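PDB 7BVT: hypothetical sugar ABC-transporter sugar binding protein from Arthrobacter globiformis, which binds cyclic alpha-maltosyl-1,6-maltose and, as a solute-binding protein of an ABC transporter, probably delivers this sugar to its membrane partners for uptake. Local coordinates for residues Asp120-Phe125 and Ser134-Ala139; Leu197-Gln202 and His369-Thr374; Gln202-Gln207 and Leu231-Asp236; Gly210-Ala215 and Ala220-Pro225. All coordinates share one frame; numbering follows the deposited sequence.

Contact 1 of 4, residues Asp120-Phe125 and Ser134-Ala139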
loop_
_atom_site.group_PDB
_atom_site.type_symbol
_atom_site.label_atom_id
_atom_site.label_comp_id
_atom_site.label_asym_id
_atom_site.label_seq_id
_atom_site.Cartn_x
_atom_site.Cartn_y
_atom_site.Cartn_z
ATOM N N ASP A 120 1.383 10.573 -8.598
ATOM C CA ASP A 120 1.468 10.097 -9.993
ATOM C C ASP A 120 1.458 8.563 -10.068
ATOM O O ASP A 120 0.959 8.019 -11.060
ATOM C CB ASP A 120 2.764 10.639 -10.620
ATOM C CG ASP A 120 2.813 12.148 -10.857
ATOM O OD1 ASP A 120 1.815 12.839 -10.710
ATOM O OD2 ASP A 120 3.918 12.597 -11.253
ATOM N N ALA A 121 2.090 7.885 -9.138
ATOM C CA ALA A 121 2.139 6.419 -9.164
ATOM C C ALA A 121 0.685 5.928 -9.106
ATOM O O ALA A 121 0.364 4.952 -9.784
ATOM C CB ALA A 121 2.971 5.864 -8.051
ATOM N N LEU A 122 -0.156 6.587 -8.311
ATOM C CA LEU A 122 -1.579 6.167 -8.168
ATOM C C LEU A 122 -2.450 6.543 -9.363
ATOM O O LEU A 122 -3.347 5.737 -9.725
ATOM C CB LEU A 122 -2.158 6.680 -6.852
ATOM C CG LEU A 122 -1.468 6.090 -5.627
ATOM C CD1 LEU A 122 -1.836 6.828 -4.381
ATOM C CD2 LEU A 122 -1.766 4.602 -5.501
ATOM N N THR A 123 -2.257 7.692 -10.012
ATOM C CA THR A 123 -3.031 7.992 -11.240
ATOM C C THR A 123 -2.533 7.076 -12.353
ATOM O O THR A 123 -3.332 6.622 -13.162
ATOM C CB THR A 123 -3.018 9.463 -11.651
ATOM O OG1 THR A 123 -1.649 9.898 -11.735
ATOM C CG2 THR A 123 -3.854 10.279 -10.684
ATOM N N SER A 124 -1.236 6.791 -12.410
ATOM C CA SER A 124 -0.719 5.869 -13.457
ATOM C C SER A 124 -1.325 4.482 -13.293
ATOM O O SER A 124 -1.755 3.902 -14.294
ATOM C CB SER A 124 0.772 5.787 -13.400
ATOM O OG SER A 124 1.259 7.042 -13.836
ATOM N N PHE A 125 -1.312 3.980 -12.077
ATOM C CA PHE A 125 -1.923 2.697 -11.691
ATOM C C PHE A 125 -3.374 2.699 -12.162
ATOM O O PHE A 125 -3.805 1.758 -12.806
ATOM C CB PHE A 125 -1.834 2.488 -10.187
ATOM C CG PHE A 125 -2.459 1.182 -9.774
ATOM C CD1 PHE A 125 -3.813 1.065 -9.584
ATOM C CD2 PHE A 125 -1.719 0.013 -9.776
ATOM C CE1 PHE A 125 -4.383 -0.150 -9.300
ATOM C CE2 PHE A 125 -2.280 -1.205 -9.463
ATOM C CZ PHE A 125 -3.634 -1.283 -9.258
ATOM N N SER A 134 -9.727 4.729 -12.078
ATOM C CA SER A 134 -9.717 4.876 -10.617
ATOM C C SER A 134 -8.927 6.131 -10.212
ATOM O O SER A 134 -8.033 6.617 -10.934
ATOM C CB SER A 134 -9.200 3.636 -9.903
ATOM O OG SER A 134 -7.823 3.417 -10.173
ATOM N N VAL A 135 -9.248 6.617 -9.037
ATOM C CA VAL A 135 -8.450 7.669 -8.378
ATOM C C VAL A 135 -8.306 7.227 -6.940
ATOM O O VAL A 135 -9.266 6.777 -6.322
ATOM C CB VAL A 135 -9.072 9.068 -8.567
ATOM C CG1 VAL A 135 -10.454 9.158 -7.936
ATOM C CG2 VAL A 135 -8.184 10.174 -8.067
ATOM N N PRO A 136 -7.149 7.402 -6.318
ATOM C CA PRO A 136 -7.043 7.101 -4.892
ATOM C C PRO A 136 -7.831 8.110 -4.059
ATOM O O PRO A 136 -7.848 9.276 -4.335
ATOM C CB PRO A 136 -5.544 7.238 -4.638
ATOM C CG PRO A 136 -5.080 8.248 -5.637
ATOM C CD PRO A 136 -5.882 7.893 -6.863
ATOM N N VAL A 137 -8.463 7.610 -2.999
ATOM C CA VAL A 137 -9.151 8.440 -1.987
ATOM C C VAL A 137 -8.562 8.207 -0.613
ATOM O O VAL A 137 -8.933 8.948 0.302
ATOM C CB VAL A 137 -10.662 8.182 -2.004
ATOM C CG1 VAL A 137 -11.222 8.741 -3.299
ATOM C CG2 VAL A 137 -11.035 6.732 -1.815
ATOM N N SER A 138 -7.625 7.275 -0.470
ATOM C CA SER A 138 -6.767 7.185 0.735
ATOM C C SER A 138 -5.440 6.565 0.311
ATOM O O SER A 138 -5.384 5.995 -0.809
ATOM C CB SER A 138 -7.386 6.346 1.784
ATOM O OG SER A 138 -7.387 4.992 1.413
ATOM N N ALA A 139 -4.415 6.725 1.098
ATOM C CA ALA A 139 -3.126 6.070 0.797
ATOM C C ALA A 139 -2.474 5.629 2.091
ATOM O O ALA A 139 -2.790 6.103 3.174
ATOM C CB ALA A 139 -2.232 7.005 0.036
HETATM O O HOH W 1 -6.022 4.850 -8.614
#
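Leu122 lies against the ring of Pro136, and this apolar meeting carries the contact between helix 120-125 and the chain around the end of strand 131-136. CB of Leu122 sits 3.5 Å from CG of Pro136, while CD1 of Leu122 reaches on to CB of Pro136 at 3.7 Å, so the leucine lies slantwise across the proline. With CG anti to its own carbonyl carbon (chi1 -64°), the leucine can use both its root and one methyl. The same CD1 of Leu122 extends past the proline toward the CB of Ala139, a looser approach at 4.4 Å.

The polar link across the contact is a single water. It donates to the carbonyl O of Leu122 at 3.0 Å and accepts from OG of Ser134 at 2.8 Å, joining the helix backbone to the start of 134-139. Within the helix, Ser124 turns its OG back to the carbonyl O of Asp120, 3.0 Å away.

Val135 pairs by backbone hydrogen bonds with Ala299 of strand 292-301, and Pro136 also touches Gln298 there. The arrangement is a short helix packed against strand 131-136 of the mixed beta sheet, part of the alpha/beta architecture of periplasmic-type solute-binding proteins.

Contact 2 of 4, residues Leu197-Gln202 and His369-Thr374. With GLC (alpha-D-glucopyranose), chain B; GLC (alpha-D-glucopyranose), chain C.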
loop_
_atom_site.group_PDB
_atom_site.type_symbol
_atom_site.label_atom_id
_atom_site.label_comp_id
_atom_site.label_asym_id
_atom_site.label_seq_id
_atom_site.Cartn_x
_atom_site.Cartn_y
_atom_site.Cartn_z
ATOM N N LEU A 197 4.394 -11.377 1.696
ATOM C CA LEU A 197 5.780 -11.596 1.226
ATOM C C LEU A 197 6.035 -10.683 0.034
ATOM O O LEU A 197 6.997 -9.906 0.057
ATOM C CB LEU A 197 5.973 -13.081 0.881
ATOM C CG LEU A 197 7.383 -13.538 0.546
ATOM C CD1 LEU A 197 7.503 -15.073 0.609
ATOM C CD2 LEU A 197 7.813 -13.082 -0.827
ATOM N N THR A 198 5.206 -10.771 -1.007
ATOM C CA THR A 198 5.465 -10.078 -2.274
ATOM C C THR A 198 5.603 -8.578 -2.039
ATOM O O THR A 198 6.548 -7.987 -2.550
ATOM C CB THR A 198 4.376 -10.384 -3.300
ATOM O OG1 THR A 198 4.416 -11.788 -3.509
ATOM C CG2 THR A 198 4.544 -9.594 -4.569
ATOM N N TRP A 199 4.682 -7.950 -1.329
ATOM C CA TRP A 199 4.636 -6.471 -1.298
ATOM C C TRP A 199 5.711 -5.942 -0.339
ATOM O O TRP A 199 6.208 -4.842 -0.576
ATOM C CB TRP A 199 3.221 -5.990 -1.038
ATOM C CG TRP A 199 2.867 -5.399 0.284
ATOM C CD1 TRP A 199 2.936 -5.988 1.510
ATOM C CD2 TRP A 199 2.297 -4.101 0.503
ATOM N NE1 TRP A 199 2.496 -5.115 2.475
ATOM C CE2 TRP A 199 2.085 -3.961 1.889
ATOM C CE3 TRP A 199 1.960 -3.042 -0.335
ATOM C CZ2 TRP A 199 1.497 -2.814 2.431
ATOM C CZ3 TRP A 199 1.395 -1.907 0.203
ATOM C CH2 TRP A 199 1.235 -1.777 1.571
ATOM N N ASN A 200 6.135 -6.736 0.639
ATOM C CA ASN A 200 7.321 -6.368 1.451
ATOM C C ASN A 200 8.596 -6.505 0.626
ATOM O O ASN A 200 9.486 -5.625 0.730
ATOM C CB ASN A 200 7.351 -7.207 2.726
ATOM C CG ASN A 200 6.459 -6.662 3.819
ATOM O OD1 ASN A 200 5.412 -7.256 4.144
ATOM N ND2 ASN A 200 6.832 -5.520 4.329
ATOM N N PHE A 201 8.713 -7.572 -0.158
ATOM C CA PHE A 201 9.885 -7.786 -1.009
ATOM C C PHE A 201 9.988 -6.708 -2.086
ATOM O O PHE A 201 11.092 -6.247 -2.386
ATOM C CB PHE A 201 9.823 -9.173 -1.654
ATOM C CG PHE A 201 11.045 -9.458 -2.467
ATOM C CD1 PHE A 201 12.236 -9.857 -1.873
ATOM C CD2 PHE A 201 11.036 -9.256 -3.826
ATOM C CE1 PHE A 201 13.379 -10.032 -2.635
ATOM C CE2 PHE A 201 12.153 -9.474 -4.584
ATOM C CZ PHE A 201 13.331 -9.860 -3.999
ATOM N N GLN A 202 8.863 -6.311 -2.690
ATOM C CA GLN A 202 8.921 -5.339 -3.794
ATOM C C GLN A 202 9.643 -4.071 -3.318
ATOM O O GLN A 202 10.278 -3.422 -4.095
ATOM C CB GLN A 202 7.513 -4.994 -4.268
ATOM C CG GLN A 202 6.941 -6.048 -5.193
ATOM C CD GLN A 202 5.413 -6.051 -5.263
ATOM O OE1 GLN A 202 4.725 -5.469 -4.436
ATOM N NE2 GLN A 202 4.880 -6.761 -6.274
ATOM N N HIS A 369 6.137 3.519 -4.851
ATOM C CA HIS A 369 5.733 2.853 -6.094
ATOM C C HIS A 369 4.382 2.209 -5.902
ATOM O O HIS A 369 4.081 1.841 -4.783
ATOM C CB HIS A 369 6.742 1.780 -6.477
ATOM C CG HIS A 369 8.112 2.252 -6.804
ATOM N ND1 HIS A 369 8.741 1.858 -7.959
ATOM C CD2 HIS A 369 9.017 2.990 -6.115
ATOM C CE1 HIS A 369 9.924 2.400 -8.018
ATOM N NE2 HIS A 369 10.151 3.056 -6.893
ATOM N N ALA A 370 3.646 2.006 -6.999
ATOM C CA ALA A 370 2.460 1.134 -7.021
ATOM C C ALA A 370 2.791 -0.184 -7.720
ATOM O O ALA A 370 3.553 -0.163 -8.684
ATOM C CB ALA A 370 1.305 1.812 -7.744
ATOM N N ARG A 371 2.162 -1.249 -7.237
ATOM C CA ARG A 371 2.132 -2.589 -7.860
ATOM C C ARG A 371 1.604 -2.462 -9.276
ATOM O O ARG A 371 0.966 -1.474 -9.673
ATOM C CB ARG A 371 1.340 -3.512 -6.963
ATOM C CG ARG A 371 2.177 -3.961 -5.750
ATOM C CD ARG A 371 1.373 -4.557 -4.625
ATOM N NE ARG A 371 0.602 -3.500 -3.973
ATOM C CZ ARG A 371 -0.320 -3.702 -3.057
ATOM N NH1 ARG A 371 -0.971 -2.665 -2.527
ATOM N NH2 ARG A 371 -0.516 -4.919 -2.597
ATOM N N PRO A 372 1.923 -3.441 -10.137
ATOM C CA PRO A 372 1.441 -3.385 -11.509
ATOM C C PRO A 372 -0.073 -3.589 -11.603
ATOM O O PRO A 372 -0.679 -4.341 -10.839
ATOM C CB PRO A 372 2.152 -4.528 -12.199
ATOM C CG PRO A 372 2.397 -5.496 -11.066
ATOM C CD PRO A 372 2.722 -4.641 -9.848
ATOM N N ASN A 373 -0.661 -2.866 -12.558
ATOM C CA ASN A 373 -2.134 -2.745 -12.699
ATOM C C ASN A 373 -2.691 -3.844 -13.617
ATOM O O ASN A 373 -3.653 -3.602 -14.333
ATOM C CB ASN A 373 -2.556 -1.336 -13.097
ATOM C CG ASN A 373 -2.132 -0.955 -14.482
ATOM O OD1 ASN A 373 -1.442 -1.737 -15.165
ATOM N ND2 ASN A 373 -2.535 0.243 -14.884
ATOM N N THR A 374 -2.136 -5.037 -13.542
ATOM C CA THR A 374 -2.675 -6.206 -14.296
ATOM C C THR A 374 -3.761 -6.869 -13.471
ATOM O O THR A 374 -3.621 -7.039 -12.277
ATOM C CB THR A 374 -1.549 -7.156 -14.705
ATOM O OG1 THR A 374 -2.184 -8.316 -15.261
ATOM C CG2 THR A 374 -0.603 -7.545 -13.588
HETATM C C1 GLC B . -2.736 -2.837 3.076
HETATM C C2 GLC B . -2.864 -2.066 1.799
HETATM C C3 GLC B . -3.152 -2.998 0.649
HETATM C C4 GLC B . -2.058 -4.078 0.625
HETATM C C5 GLC B . -2.083 -4.853 1.936
HETATM C C6 GLC B . -0.973 -5.920 1.956
HETATM O O2 GLC B . -3.807 -1.031 2.012
HETATM O O3 GLC B . -3.211 -2.236 -0.569
HETATM O O4 GLC B . -2.268 -5.015 -0.414
HETATM O O5 GLC B . -1.804 -3.951 2.978
HETATM O O6 GLC B . -1.331 -6.902 2.924
HETATM C C1 GLC C . -0.235 -7.845 3.183
HETATM C C2 GLC C . -0.761 -9.123 3.860
HETATM C C3 GLC C . -1.402 -8.719 5.187
HETATM C C4 GLC C . -0.398 -7.985 6.096
HETATM C C5 GLC C . 0.388 -6.874 5.343
HETATM C C6 GLC C . 1.715 -6.609 6.014
HETATM O O2 GLC C . -1.733 -9.754 3.003
HETATM O O3 GLC C . -1.922 -9.878 5.866
HETATM O O4 GLC C . -1.136 -7.427 7.194
HETATM O O5 GLC C . 0.790 -7.286 3.999
HETATM O O6 GLC C . 2.182 -5.355 5.520
#
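Trp199 and Arg371 meet obliquely beside the bound sugar, with CE3 of Trp199 3.6 Å from CZ of Arg371 and over the centre of one guanidinium face; the two planes are 40° apart. Further back along the arginine chain the amide of Gln202 crosses it at about a right angle, OE1 of Gln202 3.2 Å from CG of Arg371. That oxygen's polar partner is Asn293 ND2.

The hydrogen bonds go to the glycan. A bend at chi3 (-71°) turns the guanidinium to the chain B glucose, where NH2 of Arg371 donates to O4 at 2.8 Å. NH1 of Arg371 donates to O3 of the same glucose at 3.0 Å. NE1 of Trp199 gives a nearly straight bond of 168° to O6 of the chain C glucose, while C6 of the chain B glucose rests over one indole face. NH2 also forms a salt bridge with Glu195, which probably helps orient the guanidinium.

Both residues belong to the glycan pocket. Helix 195-207 brings Trp199 up against Asn140 and Leu142 of strand 140-147, whereas Arg371 comes from the loop between strand 368-369 and helix 377-392, touching Tyr377 of that helix.

Contact 3 of 4, residues Gln202-Gln207 and Leu231-Asp236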
loop_
_atom_site.group_PDB
_atom_site.type_symbol
_atom_site.label_atom_id
_atom_site.label_comp_id
_atom_site.label_asym_id
_atom_site.label_seq_id
_atom_site.Cartn_x
_atom_site.Cartn_y
_atom_site.Cartn_z
ATOM N N GLN A 202 8.863 -6.311 -2.690
ATOM C CA GLN A 202 8.921 -5.339 -3.794
ATOM C C GLN A 202 9.643 -4.071 -3.318
ATOM O O GLN A 202 10.278 -3.422 -4.095
ATOM C CB GLN A 202 7.513 -4.994 -4.268
ATOM C CG GLN A 202 6.941 -6.048 -5.193
ATOM C CD GLN A 202 5.413 -6.051 -5.263
ATOM O OE1 GLN A 202 4.725 -5.469 -4.436
ATOM N NE2 GLN A 202 4.880 -6.761 -6.274
ATOM N N VAL A 203 9.452 -3.679 -2.069
ATOM C CA VAL A 203 10.119 -2.460 -1.532
ATOM C C VAL A 203 11.610 -2.579 -1.800
ATOM O O VAL A 203 12.202 -1.670 -2.335
ATOM C CB VAL A 203 9.872 -2.339 -0.025
ATOM C CG1 VAL A 203 10.731 -1.248 0.588
ATOM C CG2 VAL A 203 8.406 -2.120 0.264
ATOM N N ASN A 204 12.199 -3.696 -1.403
ATOM C CA ASN A 204 13.665 -3.869 -1.476
ATOM C C ASN A 204 14.104 -4.116 -2.924
ATOM O O ASN A 204 15.183 -3.593 -3.324
ATOM C CB ASN A 204 14.066 -5.045 -0.592
ATOM C CG ASN A 204 13.811 -4.799 0.883
ATOM O OD1 ASN A 204 13.403 -5.714 1.593
ATOM N ND2 ASN A 204 13.971 -3.564 1.355
ATOM N N LEU A 205 13.262 -4.747 -3.754
ATOM C CA LEU A 205 13.532 -4.907 -5.195
ATOM C C LEU A 205 13.646 -3.495 -5.814
ATOM O O LEU A 205 14.595 -3.191 -6.537
ATOM C CB LEU A 205 12.402 -5.740 -5.802
ATOM C CG LEU A 205 12.405 -5.818 -7.329
ATOM C CD1 LEU A 205 13.577 -6.654 -7.842
ATOM C CD2 LEU A 205 11.086 -6.384 -7.802
ATOM N N TRP A 206 12.697 -2.611 -5.563
ATOM C CA TRP A 206 12.734 -1.236 -6.109
ATOM C C TRP A 206 13.903 -0.413 -5.551
ATOM O O TRP A 206 14.555 0.319 -6.356
ATOM C CB TRP A 206 11.416 -0.548 -5.842
ATOM C CG TRP A 206 10.274 -1.063 -6.645
ATOM C CD1 TRP A 206 10.262 -1.468 -7.948
ATOM C CD2 TRP A 206 8.938 -1.229 -6.152
ATOM N NE1 TRP A 206 8.991 -1.881 -8.309
ATOM C CE2 TRP A 206 8.165 -1.772 -7.210
ATOM C CE3 TRP A 206 8.342 -1.039 -4.895
ATOM C CZ2 TRP A 206 6.819 -2.047 -7.063
ATOM C CZ3 TRP A 206 6.994 -1.281 -4.776
ATOM C CH2 TRP A 206 6.252 -1.783 -5.837
ATOM N N GLN A 207 14.238 -0.570 -4.272
ATOM C CA GLN A 207 15.363 0.172 -3.690
ATOM C C GLN A 207 16.667 -0.253 -4.374
ATOM O O GLN A 207 17.540 0.584 -4.516
ATOM C CB GLN A 207 15.493 -0.159 -2.202
ATOM C CG GLN A 207 14.361 0.415 -1.374
ATOM C CD GLN A 207 14.473 -0.044 0.050
ATOM O OE1 GLN A 207 14.984 -1.141 0.298
ATOM N NE2 GLN A 207 14.073 0.800 1.012
ATOM N N LEU A 231 16.923 -10.239 -2.985
ATOM C CA LEU A 231 16.679 -11.578 -2.373
ATOM C C LEU A 231 17.887 -12.030 -1.524
ATOM O O LEU A 231 17.680 -12.674 -0.478
ATOM C CB LEU A 231 16.318 -12.598 -3.467
ATOM C CG LEU A 231 15.936 -13.981 -2.914
ATOM C CD1 LEU A 231 14.828 -13.917 -1.891
ATOM C CD2 LEU A 231 15.575 -14.950 -4.050
ATOM N N GLN A 232 19.106 -11.693 -1.915
ATOM C CA GLN A 232 20.318 -12.055 -1.124
ATOM C C GLN A 232 20.267 -11.327 0.214
ATOM O O GLN A 232 20.682 -11.905 1.241
ATOM C CB GLN A 232 21.578 -11.667 -1.880
ATOM C CG GLN A 232 22.840 -12.247 -1.236
ATOM C CD GLN A 232 22.844 -13.757 -1.335
ATOM O OE1 GLN A 232 22.829 -14.325 -2.455
ATOM N NE2 GLN A 232 22.851 -14.432 -0.191
ATOM N N TYR A 233 19.690 -10.130 0.230
ATOM C CA TYR A 233 19.508 -9.373 1.500
ATOM C C TYR A 233 18.611 -10.161 2.457
ATOM O O TYR A 233 18.956 -10.332 3.646
ATOM C CB TYR A 233 18.950 -7.988 1.201
ATOM C CG TYR A 233 18.542 -7.052 2.309
ATOM C CD1 TYR A 233 19.367 -6.742 3.367
ATOM C CD2 TYR A 233 17.391 -6.308 2.151
ATOM C CE1 TYR A 233 19.017 -5.787 4.301
ATOM C CE2 TYR A 233 17.023 -5.327 3.061
ATOM C CZ TYR A 233 17.860 -5.055 4.128
ATOM O OH TYR A 233 17.533 -4.055 4.996
ATOM N N TRP A 234 17.426 -10.547 1.979
ATOM C CA TRP A 234 16.524 -11.399 2.769
ATOM C C TRP A 234 17.277 -12.656 3.223
ATOM O O TRP A 234 17.178 -13.013 4.391
ATOM C CB TRP A 234 15.228 -11.759 2.020
ATOM C CG TRP A 234 14.258 -10.611 1.923
ATOM C CD1 TRP A 234 14.524 -9.310 1.550
ATOM C CD2 TRP A 234 12.851 -10.672 2.111
ATOM N NE1 TRP A 234 13.378 -8.562 1.570
ATOM C CE2 TRP A 234 12.342 -9.364 1.942
ATOM C CE3 TRP A 234 11.976 -11.680 2.497
ATOM C CZ2 TRP A 234 10.990 -9.085 2.051
ATOM C CZ3 TRP A 234 10.635 -11.405 2.623
ATOM C CH2 TRP A 234 10.148 -10.104 2.439
ATOM N N VAL A 235 17.939 -13.343 2.305
ATOM C CA VAL A 235 18.518 -14.674 2.661
ATOM C C VAL A 235 19.660 -14.473 3.666
ATOM O O VAL A 235 19.781 -15.274 4.624
ATOM C CB VAL A 235 18.963 -15.434 1.408
ATOM C CG1 VAL A 235 19.798 -16.655 1.759
ATOM C CG2 VAL A 235 17.753 -15.821 0.581
ATOM N N ASP A 236 20.390 -13.374 3.525
ATOM C CA ASP A 236 21.499 -13.062 4.459
ATOM C C ASP A 236 20.946 -12.782 5.843
ATOM O O ASP A 236 21.558 -13.221 6.826
ATOM C CB ASP A 236 22.363 -11.888 4.026
ATOM C CG ASP A 236 23.256 -12.186 2.844
ATOM O OD1 ASP A 236 23.351 -13.345 2.464
ATOM O OD2 ASP A 236 23.822 -11.226 2.300
#
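Asn204 points from helix 195-207 at helix 225-239 and meets Trp234 and Tyr233 there. Its CB is only loosely engaged, 4.2 Å from NE1 of Trp234. The first torsion (chi1 -65°) puts CG anti to the carbonyl carbon and sets the amide beside the edges of both rings; CG of Asn204 lies near the plane of each, 3.9 Å from CE2 of Tyr233. At the tip the two amide atoms part company. OD1 of Asn204 accepts from NE1 of Trp234 at 2.8 Å, with an N-H...O angle of 159°, the indole nitrogen lying in the carbonyl plane on a lone pair.

This is packing between helices 195-207 and 225-239, consecutive helices joined by a long loop, with a hydrogen bond between buried side chains. OD1 lies near the indole plane, at its N-H edge, although the two planes are 72° apart. ND2 of Asn204 meanwhile passes the edge of Tyr233 and donates to OE1 of Gln207, 2.8 Å away and about one turn further along its own helix. An alanine here is likely to strand the buried indole N-H of Trp234 without its acceptor and to deprive Gln207 OE1 of one donor. That glutamine oxygen also accepts from NE1 of Trp165, whose ring stacks on Tyr233.

Contact 4 of 4, residues Gly210-Ala215 and Ala220-Pro225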
loop_
_atom_site.group_PDB
_atom_site.type_symbol
_atom_site.label_atom_id
_atom_site.label_comp_id
_atom_site.label_asym_id
_atom_site.label_seq_id
_atom_site.Cartn_x
_atom_site.Cartn_y
_atom_site.Cartn_z
ATOM N N GLY A 210 15.585 -2.372 -9.133
ATOM C CA GLY A 210 14.921 -3.477 -9.850
ATOM C C GLY A 210 13.515 -3.125 -10.283
ATOM O O GLY A 210 13.001 -2.072 -9.899
ATOM N N ASP A 211 12.926 -3.981 -11.099
ATOM C CA ASP A 211 11.542 -3.871 -11.577
ATOM C C ASP A 211 10.854 -5.180 -11.246
ATOM O O ASP A 211 11.510 -6.240 -11.288
ATOM C CB ASP A 211 11.515 -3.549 -13.073
ATOM C CG ASP A 211 12.274 -2.292 -13.432
ATOM O OD1 ASP A 211 11.827 -1.233 -13.061
ATOM O OD2 ASP A 211 13.308 -2.411 -14.123
ATOM N N PHE A 212 9.538 -5.145 -11.049
ATOM C CA PHE A 212 8.761 -6.371 -10.749
ATOM C C PHE A 212 8.279 -6.975 -12.068
ATOM O O PHE A 212 8.742 -8.061 -12.425
ATOM C CB PHE A 212 7.650 -6.100 -9.725
ATOM C CG PHE A 212 6.926 -7.339 -9.299
ATOM C CD1 PHE A 212 7.575 -8.296 -8.551
ATOM C CD2 PHE A 212 5.620 -7.573 -9.691
ATOM C CE1 PHE A 212 6.905 -9.451 -8.179
ATOM C CE2 PHE A 212 4.961 -8.726 -9.331
ATOM C CZ PHE A 212 5.596 -9.668 -8.558
ATOM N N LEU A 213 7.354 -6.294 -12.747
ATOM C CA LEU A 213 7.006 -6.694 -14.145
ATOM C C LEU A 213 7.585 -5.693 -15.131
ATOM O O LEU A 213 8.053 -4.592 -14.788
ATOM C CB LEU A 213 5.489 -6.780 -14.317
ATOM C CG LEU A 213 4.716 -7.733 -13.400
ATOM C CD1 LEU A 213 3.261 -7.879 -13.791
ATOM C CD2 LEU A 213 5.371 -9.104 -13.274
ATOM N N THR A 214 7.573 -6.078 -16.407
ATOM C CA THR A 214 7.940 -5.139 -17.501
ATOM C C THR A 214 6.891 -4.037 -17.571
ATOM O O THR A 214 5.805 -4.189 -16.969
ATOM C CB THR A 214 8.034 -5.902 -18.828
ATOM O OG1 THR A 214 6.764 -6.520 -18.981
ATOM C CG2 THR A 214 9.174 -6.896 -18.826
ATOM N N ALA A 215 7.185 -2.967 -18.304
ATOM C CA ALA A 215 6.338 -1.745 -18.341
ATOM C C ALA A 215 4.948 -2.083 -18.896
ATOM O O ALA A 215 3.978 -1.496 -18.417
ATOM C CB ALA A 215 6.997 -0.639 -19.135
ATOM N N ALA A 220 7.655 -11.066 -16.189
ATOM C CA ALA A 220 8.573 -10.731 -15.083
ATOM C C ALA A 220 9.748 -9.853 -15.518
ATOM O O ALA A 220 10.317 -9.983 -16.624
ATOM C CB ALA A 220 9.060 -12.006 -14.477
ATOM N N ALA A 221 10.220 -9.008 -14.607
ATOM C CA ALA A 221 11.371 -8.122 -14.836
ATOM C C ALA A 221 12.390 -8.212 -13.685
ATOM O O ALA A 221 13.364 -7.475 -13.751
ATOM C CB ALA A 221 10.894 -6.721 -15.041
ATOM N N PHE A 222 12.172 -9.075 -12.704
ATOM C CA PHE A 222 12.941 -9.063 -11.430
ATOM C C PHE A 222 14.128 -10.051 -11.454
ATOM O O PHE A 222 14.843 -10.140 -10.455
ATOM C CB PHE A 222 12.016 -9.416 -10.267
ATOM C CG PHE A 222 11.215 -10.683 -10.455
ATOM C CD1 PHE A 222 11.840 -11.929 -10.447
ATOM C CD2 PHE A 222 9.845 -10.647 -10.706
ATOM C CE1 PHE A 222 11.106 -13.089 -10.655
ATOM C CE2 PHE A 222 9.114 -11.809 -10.912
ATOM C CZ PHE A 222 9.746 -13.022 -10.912
ATOM N N ASN A 223 14.323 -10.848 -12.499
ATOM C CA ASN A 223 15.387 -11.889 -12.500
ATOM C C ASN A 223 16.654 -11.271 -13.050
ATOM O O ASN A 223 17.049 -11.515 -14.192
ATOM C CB ASN A 223 14.940 -13.167 -13.209
ATOM C CG ASN A 223 15.938 -14.287 -13.002
ATOM O OD1 ASN A 223 16.813 -14.213 -12.128
ATOM N ND2 ASN A 223 15.792 -15.352 -13.775
ATOM N N THR A 224 17.255 -10.427 -12.232
ATOM C CA THR A 224 18.275 -9.448 -12.593
ATOM C C THR A 224 19.271 -9.373 -11.449
ATOM O O THR A 224 19.007 -9.880 -10.377
ATOM C CB THR A 224 17.653 -8.076 -12.800
ATOM O OG1 THR A 224 17.009 -7.719 -11.564
ATOM C CG2 THR A 224 16.663 -8.076 -13.944
ATOM N N PRO A 225 20.418 -8.708 -11.644
ATOM C CA PRO A 225 21.336 -8.508 -10.521
ATOM C C PRO A 225 20.630 -7.767 -9.382
ATOM O O PRO A 225 20.962 -8.020 -8.243
ATOM C CB PRO A 225 22.440 -7.675 -11.164
ATOM C CG PRO A 225 22.436 -8.152 -12.616
ATOM C CD PRO A 225 20.980 -8.311 -12.950
HETATM O O HOH W 2 14.929 -5.958 -12.058
#
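The loop between helix 195-207 and helix 225-239 doubles back on itself here, and a single beta bridge, Leu213 with Ala220, ties its two arms. The bond across it runs from the backbone N of Ala221 to the carbonyl O of Phe212, 2.8 Å, the donor standing 37° out of the carbonyl plane. CB of Ala221 packs on the Leu213 carbonyl carbon at 3.5 Å.

Phe212 and Phe222 lie side by side and point the same way, CD1 of Phe212 3.9 Å from CD2 of Phe222, their planes inclined at 33°. Phe222 takes chi1 52°, with CG between its own N and carbonyl carbon, which brings its CD2 to 3.3 Å from Phe212 O. Both rings also meet Phe384 edge-to-face. Replacing Phe222 by an alanine would probably open a gap beside Phe212 and cost Phe384 one of its aromatic neighbours.

One water accepts from Asp211 N and donates to Ala221 O, and also bonds Thr224 OG1. With one direct hydrogen bond between the arms, the water and the paired rings add to what joins them.

In the fold
Contacts 1, 2 and 3 are buried, whereas contact 4, about 19 Å from the chain's centre to its own, is only partly buried. Contact 2 is the hub: it shares Gln202 and helix 195-207 with contact 3, its Pro372 packs on Leu213 of contact 4, and Asn373 probably hydrogen-bonds to Phe125 O of contact 1. Contact 1 stays about 9 Å from contacts 3 and 4 at the nearest atoms. The chemistry follows position. Contact 2 turns Trp199 NE1 and the arginine's NH groups to the sugar, while Gln202 bonds protein; contact 3 joins two helices through a side-chain hydrogen bond; contact 1 relies on apolar packing and a water; contact 4 combines backbone pairing, rings and water.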